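Local coordinates for protein ribulose bisphosphate carboxylase (Hyperthermus butylicus DSM 5456, PDB 6HUN) that probably catalyses the addition of carbon dioxide and water to ribulose 1,5-bisphosphate, giving two molecules of 3-phosphoglycerate in an archaeal AMP degradation pathway, at residues A[184-187]-A[188-191]; A[298-301]-A[302-306]; A[446-449]-A[450-454]. All coordinates share one frame; numbering follows the deposited sequence.

Interaction 1: A[184-187]-A[188-191]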
# COMPACT_ATOMS: atom_id res chain seq x y z
N PRO A 184 -1.53 -15.63 26.03
CA PRO A 184 -2.51 -16.55 25.44
C PRO A 184 -3.56 -17.00 26.44
O PRO A 184 -4.76 -16.92 26.14
CB PRO A 184 -1.64 -17.69 24.93
CG PRO A 184 -0.34 -17.01 24.56
CD PRO A 184 -0.15 -15.96 25.62
N GLU A 185 -3.14 -17.43 27.64
CA GLU A 185 -4.10 -17.86 28.66
C GLU A 185 -5.11 -16.75 28.94
O GLU A 185 -6.33 -16.98 28.89
CB GLU A 185 -3.37 -18.30 29.94
CG GLU A 185 -2.42 -17.22 30.53
CD GLU A 185 -0.91 -17.39 30.19
OE1 GLU A 185 -0.09 -17.41 31.14
OE2 GLU A 185 -0.55 -17.50 28.99
N GLU A 186 -4.61 -15.52 29.16
CA GLU A 186 -5.49 -14.41 29.51
C GLU A 186 -6.43 -14.06 28.36
O GLU A 186 -7.64 -13.90 28.55
CB GLU A 186 -4.68 -13.18 29.94
CG GLU A 186 -3.85 -13.41 31.22
CD GLU A 186 -2.66 -12.44 31.37
OE1 GLU A 186 -2.47 -11.56 30.48
OE2 GLU A 186 -1.93 -12.55 32.38
N TYR A 187 -5.89 -13.96 27.13
CA TYR A 187 -6.74 -13.71 25.97
C TYR A 187 -7.86 -14.74 25.82
O TYR A 187 -8.98 -14.41 25.39
CB TYR A 187 -5.89 -13.70 24.72
CG TYR A 187 -6.46 -12.91 23.57
CD1 TYR A 187 -6.83 -13.55 22.39
CD2 TYR A 187 -6.60 -11.53 23.65
CE1 TYR A 187 -7.31 -12.83 21.31
CE2 TYR A 187 -7.08 -10.80 22.55
CZ TYR A 187 -7.45 -11.48 21.40
OH TYR A 187 -7.95 -10.80 20.29
N GLY A 188 -7.58 -16.01 26.13
CA GLY A 188 -8.59 -17.04 25.97
C GLY A 188 -9.75 -16.90 26.95
O GLY A 188 -10.91 -17.14 26.58
N ARG A 189 -9.48 -16.50 28.19
CA ARG A 189 -10.60 -16.25 29.10
C ARG A 189 -11.42 -15.04 28.66
O ARG A 189 -12.65 -15.06 28.74
CB ARG A 189 -10.12 -16.09 30.55
CG ARG A 189 -9.19 -17.21 31.06
CD ARG A 189 -8.90 -17.11 32.58
NE ARG A 189 -8.11 -15.93 32.91
CZ ARG A 189 -6.85 -15.94 33.33
NH1 ARG A 189 -6.21 -17.09 33.48
NH2 ARG A 189 -6.20 -14.80 33.56
N VAL A 190 -10.76 -13.98 28.15
CA VAL A 190 -11.50 -12.80 27.68
C VAL A 190 -12.46 -13.18 26.55
O VAL A 190 -13.61 -12.70 26.51
CB VAL A 190 -10.53 -11.68 27.23
CG1 VAL A 190 -11.31 -10.47 26.70
CG2 VAL A 190 -9.63 -11.25 28.38
N ALA A 191 -12.00 -14.02 25.61
CA ALA A 191 -12.84 -14.42 24.50
C ALA A 191 -14.05 -15.21 24.97
O ALA A 191 -15.15 -15.08 24.42
CB ALA A 191 -12.06 -15.27 23.52
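In the opening turns of helix 184-196, which follows the first strand of the barrel, Arg189 folds back on Glu186, one turn before it. The touching parts are NH2 of Arg189 and the aliphatic CG of Glu186, 3.6 Å apart. Glu186 CA also lies over one face of the guanidinium, towards its rim. The carboxylate is not engaged here: Glu186 OE2 stays 5.0 Å from Arg189 NH2, and the two planar groups are turned 51° against each other. A bend at chi3 of Arg189 (-67°) brings the guanidinium back over the preceding turn. The Glu186 carboxylate is held from elsewhere: OE1 accepts from the backbone N of Thr183, just before the helix, as in one half of a capping box, and OE2 bonds to Ser79 of the second subunit. Val76 of that subunit packs on Glu186, Arg189 and Val190.

The helix joins strand 171-174 to strand 201-203 in a beta-alpha-beta unit of the TIM barrel, and its backbone bonds begin at once. Gly188 N donates to Pro184 O at 3.0 Å, with a weak second bond to Glu185 O. Arg189 N reaches Glu185 O at 3.3 Å. Val190 N binds Glu186 O at 3.1 Å; with CG1 of Val190 anti to the backbone N (chi1 179°), CG2 sits beside that N and rests 3.3 Å from Glu186 O. Ala191 N closes the next turn on Tyr187 O at 3.1 Å. The ring of Tyr187 turns from this turn towards the barrel, where Phe208 meets it edge-to-face and Asp204 hydrogen-bonds its OH; the Tyr187 side chain is about 6 Å from that of Asp205, a predicted magnesium ligand.

Interaction 2: A[298-301]-A[302-306]; sequences FHAA and FTRNP
Phe302 and His299 form the tight part of this short turn, a weakly bonded helical segment at 300-303 that follows the fifth barrel strand. His299 O lies 3.7 Å above the plane of the Phe302 ring, over its centre. Two backbone donors grip that oxygen: Phe302 N at 3.0 Å, from well above the carbonyl plane, and Thr303 N at 2.9 Å, within it. With CG set between its backbone N and carbonyl carbon (chi1 58°), Phe302 swings its ring under this carbonyl. The ring's edge then receives Phe298 CD2, 3.6 Å from Phe302 CE2, the two ring planes inclined at 62°. Phe298 and Phe302 of the second subunit meet these rings edge-to-face, making an aromatic cluster across the dimer interface. Shrinking Phe302 to an alanine would probably open a gap beneath His299 O and leave Phe298, in both subunits, without its ring partners.

Towards the Arg304 end the contact is looser. Ala300 CB touches Arg304 CD at 3.9 Å, and the guanidinium hydrogen-bonds through NH1 to Phe127 O and through NH2 to Ile132 O, both of the second subunit. A water bridges the backbone here, accepting from Asn305 N at 3.0 Å and giving a weak bond to Ala301 O.

On another side of the turn His299 ND1 and Thr303 OG1 are hydrogen-bonded at 2.9 Å, the hydroxyl approaching the edge of the imidazole. The side chain of His299 is about 3 Å from that of Arg296, a predicted substrate ligand. Because OG1 meets the ring near its plane and Ala300 CB lies over one face, the imidazole's rotation is likely to be restricted beside the predicted substrate site.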
# COMPACT_ATOMS: atom_id res chain seq x y z
N PHE A 298 -4.30 1.66 7.13
CA PHE A 298 -3.41 2.48 6.31
C PHE A 298 -4.23 3.25 5.28
O PHE A 298 -3.77 4.27 4.73
CB PHE A 298 -2.32 1.66 5.56
CG PHE A 298 -1.40 2.54 4.75
CD1 PHE A 298 -0.61 3.50 5.39
CD2 PHE A 298 -1.39 2.43 3.33
CE1 PHE A 298 0.30 4.30 4.63
CE2 PHE A 298 -0.41 3.22 2.56
CZ PHE A 298 0.37 4.15 3.23
N HIS A 299 -5.49 2.83 5.03
CA HIS A 299 -6.26 3.49 3.95
C HIS A 299 -6.36 4.99 4.15
O HIS A 299 -6.34 5.75 3.17
CB HIS A 299 -7.72 2.93 3.85
CG HIS A 299 -8.63 3.45 4.93
ND1 HIS A 299 -9.46 4.54 4.72
CD2 HIS A 299 -8.77 3.12 6.24
CE1 HIS A 299 -10.09 4.83 5.85
NE2 HIS A 299 -9.66 4.01 6.80
N ALA A 300 -6.40 5.48 5.41
CA ALA A 300 -6.68 6.90 5.56
C ALA A 300 -5.46 7.78 5.27
O ALA A 300 -5.59 9.02 5.25
CB ALA A 300 -7.20 7.25 6.97
N ALA A 301 -4.30 7.16 5.00
CA ALA A 301 -3.17 7.95 4.50
C ALA A 301 -3.45 8.49 3.11
O ALA A 301 -2.81 9.46 2.67
CB ALA A 301 -1.89 7.07 4.47
N PHE A 302 -4.34 7.82 2.38
CA PHE A 302 -4.60 8.30 1.03
C PHE A 302 -6.07 8.38 0.64
O PHE A 302 -6.34 8.79 -0.48
CB PHE A 302 -3.85 7.40 0.01
CG PHE A 302 -4.21 5.93 0.06
CD1 PHE A 302 -5.33 5.42 -0.71
CD2 PHE A 302 -3.49 5.05 0.83
CE1 PHE A 302 -5.64 3.99 -0.68
CE2 PHE A 302 -3.80 3.67 0.89
CZ PHE A 302 -4.86 3.13 0.14
N THR A 303 -7.03 7.97 1.51
CA THR A 303 -8.45 8.09 1.11
C THR A 303 -9.14 9.31 1.75
O THR A 303 -10.32 9.59 1.42
CB THR A 303 -9.24 6.84 1.55
OG1 THR A 303 -9.26 6.85 2.99
CG2 THR A 303 -8.72 5.52 0.96
N ARG A 304 -8.45 10.11 2.57
CA ARG A 304 -9.12 11.25 3.23
C ARG A 304 -9.22 12.51 2.37
O ARG A 304 -10.18 13.26 2.50
CB ARG A 304 -8.37 11.59 4.53
CG ARG A 304 -8.78 10.63 5.63
CD ARG A 304 -8.24 11.04 7.05
NE ARG A 304 -8.86 12.20 7.64
CZ ARG A 304 -8.72 12.54 8.92
NH1 ARG A 304 -8.01 11.74 9.72
NH2 ARG A 304 -9.33 13.60 9.40
N ASN A 305 -8.23 12.83 1.55
CA ASN A 305 -8.14 14.13 0.88
C ASN A 305 -9.03 14.07 -0.36
O ASN A 305 -8.74 13.28 -1.27
CB ASN A 305 -6.67 14.36 0.47
CG ASN A 305 -6.44 15.68 -0.14
OD1 ASN A 305 -7.38 16.37 -0.61
ND2 ASN A 305 -5.15 16.08 -0.15
N PRO A 306 -10.12 14.83 -0.44
CA PRO A 306 -10.97 14.70 -1.63
C PRO A 306 -10.27 15.12 -2.92
O PRO A 306 -10.87 14.94 -4.02
CB PRO A 306 -12.14 15.67 -1.37
CG PRO A 306 -11.90 16.29 -0.04
CD PRO A 306 -10.47 16.02 0.36
O HOH W 1 -5.65 11.33 2.10

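Interaction 3: A[446-449]-A[450-454]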
# COMPACT_ATOMS: atom_id res chain seq x y z
N ALA A 446 -31.83 -3.29 29.71
CA ALA A 446 -32.38 -2.17 30.46
C ALA A 446 -31.25 -1.26 30.92
O ALA A 446 -31.29 -0.04 30.71
CB ALA A 446 -33.22 -2.67 31.64
N ARG A 447 -30.17 -1.85 31.44
CA ARG A 447 -29.09 -1.03 31.97
C ARG A 447 -28.22 -0.44 30.87
O ARG A 447 -27.59 0.60 31.08
CB ARG A 447 -28.26 -1.84 32.96
CG ARG A 447 -28.81 -1.70 34.38
CD ARG A 447 -28.86 -3.00 35.16
NE ARG A 447 -27.52 -3.46 35.54
CZ ARG A 447 -26.66 -2.78 36.30
NH1 ARG A 447 -26.97 -1.58 36.78
NH2 ARG A 447 -25.48 -3.31 36.58
N ALA A 448 -28.17 -1.09 29.71
CA ALA A 448 -27.50 -0.50 28.56
C ALA A 448 -28.16 0.82 28.19
O ALA A 448 -27.46 1.81 27.91
CB ALA A 448 -27.53 -1.48 27.38
N LEU A 449 -29.50 0.86 28.17
CA LEU A 449 -30.18 2.11 27.86
C LEU A 449 -30.01 3.12 28.99
O LEU A 449 -29.79 4.31 28.73
CB LEU A 449 -31.66 1.86 27.56
CG LEU A 449 -32.00 1.17 26.24
CD1 LEU A 449 -33.51 1.04 26.05
CD2 LEU A 449 -31.35 1.89 25.04
N GLU A 450 -30.05 2.65 30.24
CA GLU A 450 -29.70 3.49 31.38
C GLU A 450 -28.33 4.15 31.19
O GLU A 450 -28.20 5.38 31.25
CB GLU A 450 -29.74 2.64 32.67
CG GLU A 450 -28.92 3.15 33.88
CD GLU A 450 -27.56 2.40 34.03
OE1 GLU A 450 -26.49 3.06 33.95
OE2 GLU A 450 -27.56 1.16 34.23
N LYS A 451 -27.30 3.32 30.94
CA LYS A 451 -25.92 3.80 30.97
C LYS A 451 -25.57 4.68 29.77
O LYS A 451 -25.02 5.77 29.93
CB LYS A 451 -24.96 2.60 31.04
CG LYS A 451 -23.51 2.99 31.18
CD LYS A 451 -22.63 1.76 31.10
CE LYS A 451 -21.63 1.73 32.25
NZ LYS A 451 -20.24 1.82 31.71
N TRP A 452 -25.86 4.21 28.56
CA TRP A 452 -25.44 4.93 27.37
C TRP A 452 -26.57 5.58 26.58
O TRP A 452 -26.29 6.44 25.75
CB TRP A 452 -24.69 4.00 26.41
CG TRP A 452 -23.41 3.39 26.92
CD1 TRP A 452 -22.23 4.04 27.18
CD2 TRP A 452 -23.18 2.00 27.19
NE1 TRP A 452 -21.28 3.13 27.60
CE2 TRP A 452 -21.83 1.88 27.61
CE3 TRP A 452 -23.97 0.84 27.11
CZ2 TRP A 452 -21.26 0.64 27.96
CZ3 TRP A 452 -23.40 -0.38 27.46
CH2 TRP A 452 -22.06 -0.47 27.88
N GLY A 453 -27.81 5.14 26.78
CA GLY A 453 -28.92 5.82 26.13
C GLY A 453 -28.89 5.64 24.62
O GLY A 453 -28.59 4.55 24.09
N TYR A 454 -29.18 6.73 23.92
CA TYR A 454 -29.41 6.68 22.48
C TYR A 454 -28.31 7.32 21.65
O TYR A 454 -28.51 7.47 20.44
CB TYR A 454 -30.77 7.32 22.17
CG TYR A 454 -31.91 6.45 22.59
CD1 TYR A 454 -32.27 5.35 21.83
CD2 TYR A 454 -32.62 6.70 23.78
CE1 TYR A 454 -33.28 4.51 22.20
CE2 TYR A 454 -33.65 5.84 24.16
CZ TYR A 454 -33.97 4.74 23.35
OH TYR A 454 -34.98 3.86 23.65
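Leu449 and Tyr454 meet across the end of helix 443-452, where the leucine reaches past the last turn. Leu449 CD2 lies over one face of the Tyr454 ring, towards its rim, at 4.2 Å from CZ, while CD1 stands 4.0 Å from OH. That hydroxyl is hydrogen-bonded to Asp436, and helix 435-438 also packs on the leucine through Leu435, joining this turn to its neighbour. The chain leaves the helical conformation at Gly453, whose positive phi (67°) favours glycine; its N makes a weak bond of 2.9 Å to Leu449 O.

This helix comes after helix 415-431 of the TIM-barrel domain and the short helix 435-438. Its regular bonds run from Glu450 N to Ala446 O (3.0 Å) and on to Trp452 N with Ala448 O.

Glu450 lies alongside Arg447, both pointing the same way. A bend at chi2 (-101°) turns its carboxylate towards the arginine stem, with OE2 3.1 Å from Arg447 CG. The salt bridge itself is long, 3.8 Å from Arg447 NH1 to Glu450 OE2; the oxygen lies well out of the guanidinium plane, so no N-H points at it. Arg447 also makes a salt bridge through NE to Asp413. Ala448, the buried residue of the set, offers CB to Trp452 CE3 at 4.3 Å, and the indole also meets the ring of His385.

All three are local contacts within the family's catalytic range, yet no two touch: the nearest pair, interactions 1 and 3, keeps about 15 Å between closest atoms. Interaction 1 is mostly buried, within the barrel helix that connects the first and second strands; interaction 2 is partly buried; interaction 3 lies at the surface. Interactions 1 and 2 both meet the second subunit, through a serine-carboxylate bond and valine packing in the first, and through aromatic rings and arginine-carbonyl bonds in the second. Residues 446-454 meet no other chain of the assembly and rely on leucine-tyrosine packing and a long charge pair, with other partners from their own chain.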